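Long-range contacts in putative peptidoglycan-binding/hydrolysing protein (Peptoclostridium difficile, PDB 5TV7), which probably binds bacterial cell-wall peptidoglycan through two peptidoglycan-binding domains and may also hydrolyse it: residues S27-T32 with E72-G77; S81-Y86 with T94-E99. All blocks are in the same frame, centred on the assembly; numbering follows the deposited sequence.

Contact 1: residues S27-T32 with E72-G77; sequences SGYIYT and EDNSKG
Y31 makes the hydrogen bond of this contact: its OH donates to OE1 of E72 at 2.6 Å. The oxygen is met on its anti side, with the donor 20° out of the carboxylate plane. The ring and the carboxylate are turned 41° against each other. E72 reaches the phenol with an extended chain, its CG anti to the backbone N. The backbone O of D73 also lies at the ring edge, in the ring plane.

Stacking is carried by Y29 and N74. N74 CB sits over one face of the Y29 ring, 3.8 Å from its centroid, in a CH-pi contact. The amide of N74 continues over the same ring, tilted 26° from it. This brings ND2 within 3.5 Å of Y29 CZ. The amide therefore covers the phenol end of the ring.

Backbone packing centres on G77. Its CA lies 3.3 Å from the carbonyl O of I30. Its N is 3.5 Å from CE1 of Y31, approaching the ring obliquely. G77 has no side chain, so its main chain lies close against the strand. G77 N also donates to the carbonyl O of N74 at 2.9 Å, which closes a type I beta turn with S75 and K76 at its corners.

The loop that holds 72-77 connects strand 60-64 to strand 78-87. Strand 26-32 runs between these two in the antiparallel sheet, so the loop passes over the strand that lies between the two it connects. Y31 and E72 both touch V63 of strand 60-64, and E72 also touches P37, just before helix 38-46. On the other flank, Y29 packs edge-to-face with Y79 of strand 78-87.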
loop_
_atom_site.group_PDB
_atom_site.type_symbol
_atom_site.label_atom_id
_atom_site.label_comp_id
_atom_site.label_asym_id
_atom_site.label_seq_id
_atom_site.Cartn_x
_atom_site.Cartn_y
_atom_site.Cartn_z
ATOM N N SER A 27 10.060 4.268 -3.532
ATOM C CA SER A 27 10.928 3.375 -4.266
ATOM C C SER A 27 11.285 2.145 -3.474
ATOM O O SER A 27 11.328 2.177 -2.255
ATOM C CB SER A 27 12.201 4.117 -4.658
ATOM O OG SER A 27 11.877 5.193 -5.518
ATOM N N GLY A 28 11.572 1.068 -4.192
ATOM C CA GLY A 28 11.906 -0.202 -3.571
ATOM C C GLY A 28 11.926 -1.301 -4.606
ATOM O O GLY A 28 12.016 -1.027 -5.806
ATOM N N TYR A 29 11.822 -2.543 -4.147
ATOM C CA TYR A 29 11.874 -3.702 -5.029
ATOM C C TYR A 29 10.631 -4.585 -4.929
ATOM O O TYR A 29 10.082 -4.791 -3.840
ATOM C CB TYR A 29 13.138 -4.517 -4.722
ATOM C CG TYR A 29 14.397 -3.761 -5.072
ATOM C CD1 TYR A 29 14.963 -2.849 -4.178
ATOM C CD2 TYR A 29 15.000 -3.921 -6.318
ATOM C CE1 TYR A 29 16.105 -2.136 -4.512
ATOM C CE2 TYR A 29 16.142 -3.210 -6.662
ATOM C CZ TYR A 29 16.689 -2.321 -5.754
ATOM O OH TYR A 29 17.816 -1.616 -6.099
ATOM N N ILE A 30 10.188 -5.090 -6.079
ATOM C CA ILE A 30 9.054 -5.996 -6.161
ATOM C C ILE A 30 9.613 -7.404 -6.155
ATOM O O ILE A 30 10.514 -7.726 -6.929
ATOM C CB ILE A 30 8.235 -5.808 -7.459
ATOM C CG1 ILE A 30 7.722 -4.369 -7.578
ATOM C CG2 ILE A 30 7.061 -6.790 -7.498
ATOM C CD1 ILE A 30 7.017 -4.083 -8.895
ATOM N N TYR A 31 9.077 -8.234 -5.271
ATOM C CA TYR A 31 9.471 -9.625 -5.143
ATOM C C TYR A 31 8.245 -10.493 -5.282
ATOM O O TYR A 31 7.122 -10.030 -5.089
ATOM C CB TYR A 31 10.028 -9.894 -3.739
ATOM C CG TYR A 31 11.321 -9.203 -3.417
ATOM C CD1 TYR A 31 12.541 -9.786 -3.762
ATOM C CD2 TYR A 31 11.339 -7.976 -2.750
ATOM C CE1 TYR A 31 13.740 -9.166 -3.464
ATOM C CE2 TYR A 31 12.537 -7.349 -2.449
ATOM C CZ TYR A 31 13.731 -7.947 -2.813
ATOM O OH TYR A 31 14.927 -7.342 -2.530
ATOM N N THR A 32 8.465 -11.750 -5.634
ATOM C CA THR A 32 7.407 -12.733 -5.617
ATOM C C THR A 32 7.541 -13.326 -4.217
ATOM O O THR A 32 8.622 -13.244 -3.605
ATOM C CB THR A 32 7.599 -13.831 -6.672
ATOM O OG1 THR A 32 8.870 -14.454 -6.479
ATOM C CG2 THR A 32 7.525 -13.246 -8.083
ATOM N N GLU A 72 19.241 -8.064 2.718
ATOM C CA GLU A 72 18.385 -8.143 1.532
ATOM C C GLU A 72 19.235 -8.091 0.263
ATOM O O GLU A 72 20.086 -7.207 0.125
ATOM C CB GLU A 72 17.403 -6.961 1.514
ATOM C CG GLU A 72 16.431 -6.940 0.331
ATOM C CD GLU A 72 15.616 -5.653 0.235
ATOM O OE1 GLU A 72 14.675 -5.602 -0.589
ATOM O OE2 GLU A 72 15.906 -4.689 0.979
ATOM N N ASP A 73 19.017 -9.037 -0.652
ATOM C CA ASP A 73 19.705 -9.008 -1.946
ATOM C C ASP A 73 18.661 -8.579 -2.985
ATOM O O ASP A 73 17.625 -9.227 -3.174
ATOM C CB ASP A 73 20.420 -10.334 -2.301
ATOM C CG ASP A 73 19.466 -11.488 -2.583
ATOM O OD1 ASP A 73 18.386 -11.567 -1.954
ATOM O OD2 ASP A 73 19.822 -12.336 -3.430
ATOM N N ASN A 74 18.940 -7.453 -3.627
ATOM C CA ASN A 74 18.034 -6.863 -4.604
ATOM C C ASN A 74 17.985 -7.641 -5.921
ATOM O O ASN A 74 17.041 -7.472 -6.695
ATOM C CB ASN A 74 18.461 -5.422 -4.870
ATOM C CG ASN A 74 18.658 -4.626 -3.590
ATOM O OD1 ASN A 74 18.246 -5.051 -2.506
ATOM N ND2 ASN A 74 19.307 -3.473 -3.708
ATOM N N SER A 75 18.989 -8.491 -6.162
ATOM C CA SER A 75 19.064 -9.298 -7.393
ATOM C C SER A 75 17.812 -10.147 -7.650
ATOM O O SER A 75 17.403 -10.314 -8.801
ATOM C CB SER A 75 20.314 -10.198 -7.382
ATOM O OG SER A 75 20.301 -11.099 -6.285
ATOM N N LYS A 76 17.207 -10.669 -6.582
ATOM C CA LYS A 76 15.993 -11.488 -6.698
ATOM C C LYS A 76 14.739 -10.645 -6.972
ATOM O O LYS A 76 13.693 -11.194 -7.330
ATOM C CB LYS A 76 15.781 -12.314 -5.423
ATOM C CG LYS A 76 16.930 -13.257 -5.090
ATOM C CD LYS A 76 16.710 -13.993 -3.772
ATOM C CE LYS A 76 15.662 -15.094 -3.869
ATOM N NZ LYS A 76 16.086 -16.217 -4.754
ATOM N N GLY A 77 14.847 -9.325 -6.795
ATOM C CA GLY A 77 13.721 -8.413 -7.003
ATOM C C GLY A 77 13.805 -7.545 -8.241
ATOM O O GLY A 77 14.727 -7.670 -9.048
#

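Contact 2: residues S81-Y86 with T94-E99; sequences SYTVSY and TIMSNE
T94 and S85 form an antiparallel hydrogen-bonded pair. T94 N donates to S85 O at 2.7 Å, and S85 N donates back to T94 O. The hydroxyl of T94 is bonded elsewhere, to OG1 of T102 on the next strand.

I95 faces V84 in a non-hydrogen-bonded pair. The two side chains lie side by side and point the same way, with I95 CD1 3.8 Å from V84 CG2. The other branch of I95, CG2, is anti to the backbone N and meets CD1 of Y82 at 3.4 Å. This apolar face lies against helix 116-127: A120 and I123 touch I95, and M124 touches V84. The two strands are the arms of a beta hairpin, 78-87 and 92-96. Over 81-86 and 94-96 the strand directions differ by 151°, antiparallel with a clear twist.

M96, a selenomethionine, pairs with T83 through two more backbone bonds. Its chain bends at chi3 (-87°), and CE lies 3.4 Å from T83 OG1 and close to S85 CB. The bent chain thus lies across the face that carries T83 and S85. The carbonyl O of M96 accepts from T83 N at 3.0 Å and from water 1 at 2.6 Å. That water also donates to S81 O and is hydrogen-bonded to T83 OG1, so it bridges the two segments at this end.

S97 follows the last paired residue. Its CB approaches Y82 CD1 obliquely at 3.8 Å, and its CA makes a CA-H...O contact with S81 O. The chain then turns away through N98. S97 OG accepts from E99 N at 3.1 Å in an ST turn, while S97 N donates to E99 O.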
loop_
_atom_site.group_PDB
_atom_site.type_symbol
_atom_site.label_atom_id
_atom_site.label_comp_id
_atom_site.label_asym_id
_atom_site.label_seq_id
_atom_site.Cartn_x
_atom_site.Cartn_y
_atom_site.Cartn_z
ATOM N N SER A 81 9.416 2.460 -8.704
ATOM C CA SER A 81 9.316 3.777 -8.097
ATOM C C SER A 81 7.888 4.312 -8.326
ATOM O O SER A 81 7.482 4.530 -9.466
ATOM C CB SER A 81 10.367 4.683 -8.733
ATOM O OG SER A 81 10.358 5.970 -8.163
ATOM N N TYR A 82 7.131 4.502 -7.244
ATOM C CA TYR A 82 5.732 4.941 -7.343
ATOM C C TYR A 82 5.490 6.369 -6.912
ATOM O O TYR A 82 6.046 6.832 -5.915
ATOM C CB TYR A 82 4.824 4.074 -6.462
ATOM C CG TYR A 82 4.820 2.606 -6.778
ATOM C CD1 TYR A 82 4.133 2.117 -7.876
ATOM C CD2 TYR A 82 5.454 1.692 -5.941
ATOM C CE1 TYR A 82 4.099 0.759 -8.158
ATOM C CE2 TYR A 82 5.432 0.326 -6.216
ATOM C CZ TYR A 82 4.753 -0.132 -7.327
ATOM O OH TYR A 82 4.728 -1.478 -7.606
ATOM N N THR A 83 4.606 7.037 -7.644
ATOM C CA THR A 83 4.129 8.382 -7.320
ATOM C C THR A 83 2.602 8.319 -7.414
ATOM O O THR A 83 2.055 7.364 -7.949
ATOM C CB THR A 83 4.690 9.451 -8.255
ATOM O OG1 THR A 83 4.445 9.073 -9.611
ATOM C CG2 THR A 83 6.195 9.610 -8.049
ATOM N N VAL A 84 1.923 9.347 -6.923
ATOM C CA VAL A 84 0.475 9.344 -6.836
ATOM C C VAL A 84 -0.141 10.555 -7.496
ATOM O O VAL A 84 0.326 11.678 -7.304
ATOM C CB VAL A 84 0.034 9.360 -5.348
ATOM C CG1 VAL A 84 -1.486 9.378 -5.231
ATOM C CG2 VAL A 84 0.604 8.163 -4.603
ATOM N N SER A 85 -1.206 10.313 -8.254
ATOM C CA SER A 85 -1.955 11.367 -8.904
ATOM C C SER A 85 -3.406 11.180 -8.503
ATOM O O SER A 85 -3.988 10.116 -8.722
ATOM C CB SER A 85 -1.850 11.277 -10.421
ATOM O OG SER A 85 -2.588 12.338 -11.005
ATOM N N TYR A 86 -3.976 12.202 -7.888
ATOM C CA TYR A 86 -5.344 12.130 -7.445
ATOM C C TYR A 86 -6.164 13.110 -8.247
ATOM O O TYR A 86 -5.936 14.302 -8.191
ATOM C CB TYR A 86 -5.420 12.380 -5.928
ATOM C CG TYR A 86 -6.812 12.561 -5.346
ATOM C CD1 TYR A 86 -7.893 11.824 -5.815
ATOM C CD2 TYR A 86 -7.024 13.400 -4.243
ATOM C CE1 TYR A 86 -9.158 11.976 -5.270
ATOM C CE2 TYR A 86 -8.289 13.544 -3.680
ATOM C CZ TYR A 86 -9.350 12.835 -4.206
ATOM O OH TYR A 86 -10.604 12.945 -3.666
ATOM N N THR A 94 -4.459 7.463 -9.240
ATOM C CA THR A 94 -3.571 6.682 -10.086
ATOM C C THR A 94 -2.226 6.550 -9.405
ATOM O O THR A 94 -1.647 7.541 -8.962
ATOM C CB THR A 94 -3.370 7.349 -11.466
ATOM O OG1 THR A 94 -4.647 7.576 -12.052
ATOM C CG2 THR A 94 -2.541 6.454 -12.408
ATOM N N ILE A 95 -1.781 5.306 -9.269
ATOM C CA ILE A 95 -0.465 4.982 -8.777
ATOM C C ILE A 95 0.402 4.823 -10.043
ATOM O O ILE A 95 0.135 3.962 -10.881
ATOM C CB ILE A 95 -0.474 3.682 -7.953
ATOM C CG1 ILE A 95 -1.431 3.811 -6.747
ATOM C CG2 ILE A 95 0.945 3.327 -7.498
ATOM C CD1 ILE A 95 -1.086 4.899 -5.746
HETATM N N MSE A 96 1.422 5.662 -10.168
HETATM C CA MSE A 96 2.279 5.702 -11.359
HETATM C C MSE A 96 3.680 5.190 -11.137
HETATM O O MSE A 96 4.355 5.575 -10.195
HETATM C CB MSE A 96 2.375 7.156 -11.839
HETATM C CG MSE A 96 1.061 7.914 -11.631
HETATM SE SE MSE A 96 1.034 9.657 -12.552
HETATM C CE MSE A 96 1.879 10.681 -11.082
ATOM N N SER A 97 4.095 4.284 -12.013
ATOM C CA SER A 97 5.448 3.733 -12.053
ATOM C C SER A 97 5.706 3.635 -13.555
ATOM O O SER A 97 5.437 4.601 -14.280
ATOM C CB SER A 97 5.492 2.376 -11.366
ATOM O OG SER A 97 4.572 1.483 -11.958
ATOM N N ASN A 98 6.225 2.511 -14.036
ATOM C CA ASN A 98 6.312 2.333 -15.494
ATOM C C ASN A 98 4.903 1.996 -15.985
ATOM O O ASN A 98 4.568 2.205 -17.151
ATOM C CB ASN A 98 7.299 1.236 -15.891
ATOM C CG ASN A 98 7.023 -0.079 -15.209
ATOM O OD1 ASN A 98 6.499 -0.117 -14.097
ATOM N ND2 ASN A 98 7.401 -1.166 -15.856
ATOM N N GLU A 99 4.097 1.468 -15.067
ATOM C CA GLU A 99 2.706 1.119 -15.326
ATOM C C GLU A 99 1.800 2.073 -14.561
ATOM O O GLU A 99 2.269 2.825 -13.714
ATOM C CB GLU A 99 2.450 -0.329 -14.906
ATOM C CG GLU A 99 3.326 -1.320 -15.667
ATOM C CD GLU A 99 2.966 -2.777 -15.419
ATOM O OE1 GLU A 99 2.212 -3.069 -14.462
ATOM O OE2 GLU A 99 3.448 -3.637 -16.194
HETATM O O HOH W 1 6.379 7.118 -10.370
#

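Overall arrangement
Contact 1 and contact 2 follow one another along the chain and belong to one antiparallel sheet. Their centres are about 18 Å apart. Strands 26-32 and 78-87 are neighbours, and they join the two contacts directly. S27 OG of contact 1 lies 3.1 Å from S81 OG of contact 2, a probable hydrogen bond. I30 CD1 also packs on the hydroxyl of Y82, with CD1 3.7 Å from OH. Neither contact lines the glutamine hydroxamate pocket, but contact 2 is tied to it through helix 163-173. The first residues of this helix, P163, A164 and T165, line the pocket. Further along, D167 bonds Y86 OH, R171 touches Y86 and T173 touches V84.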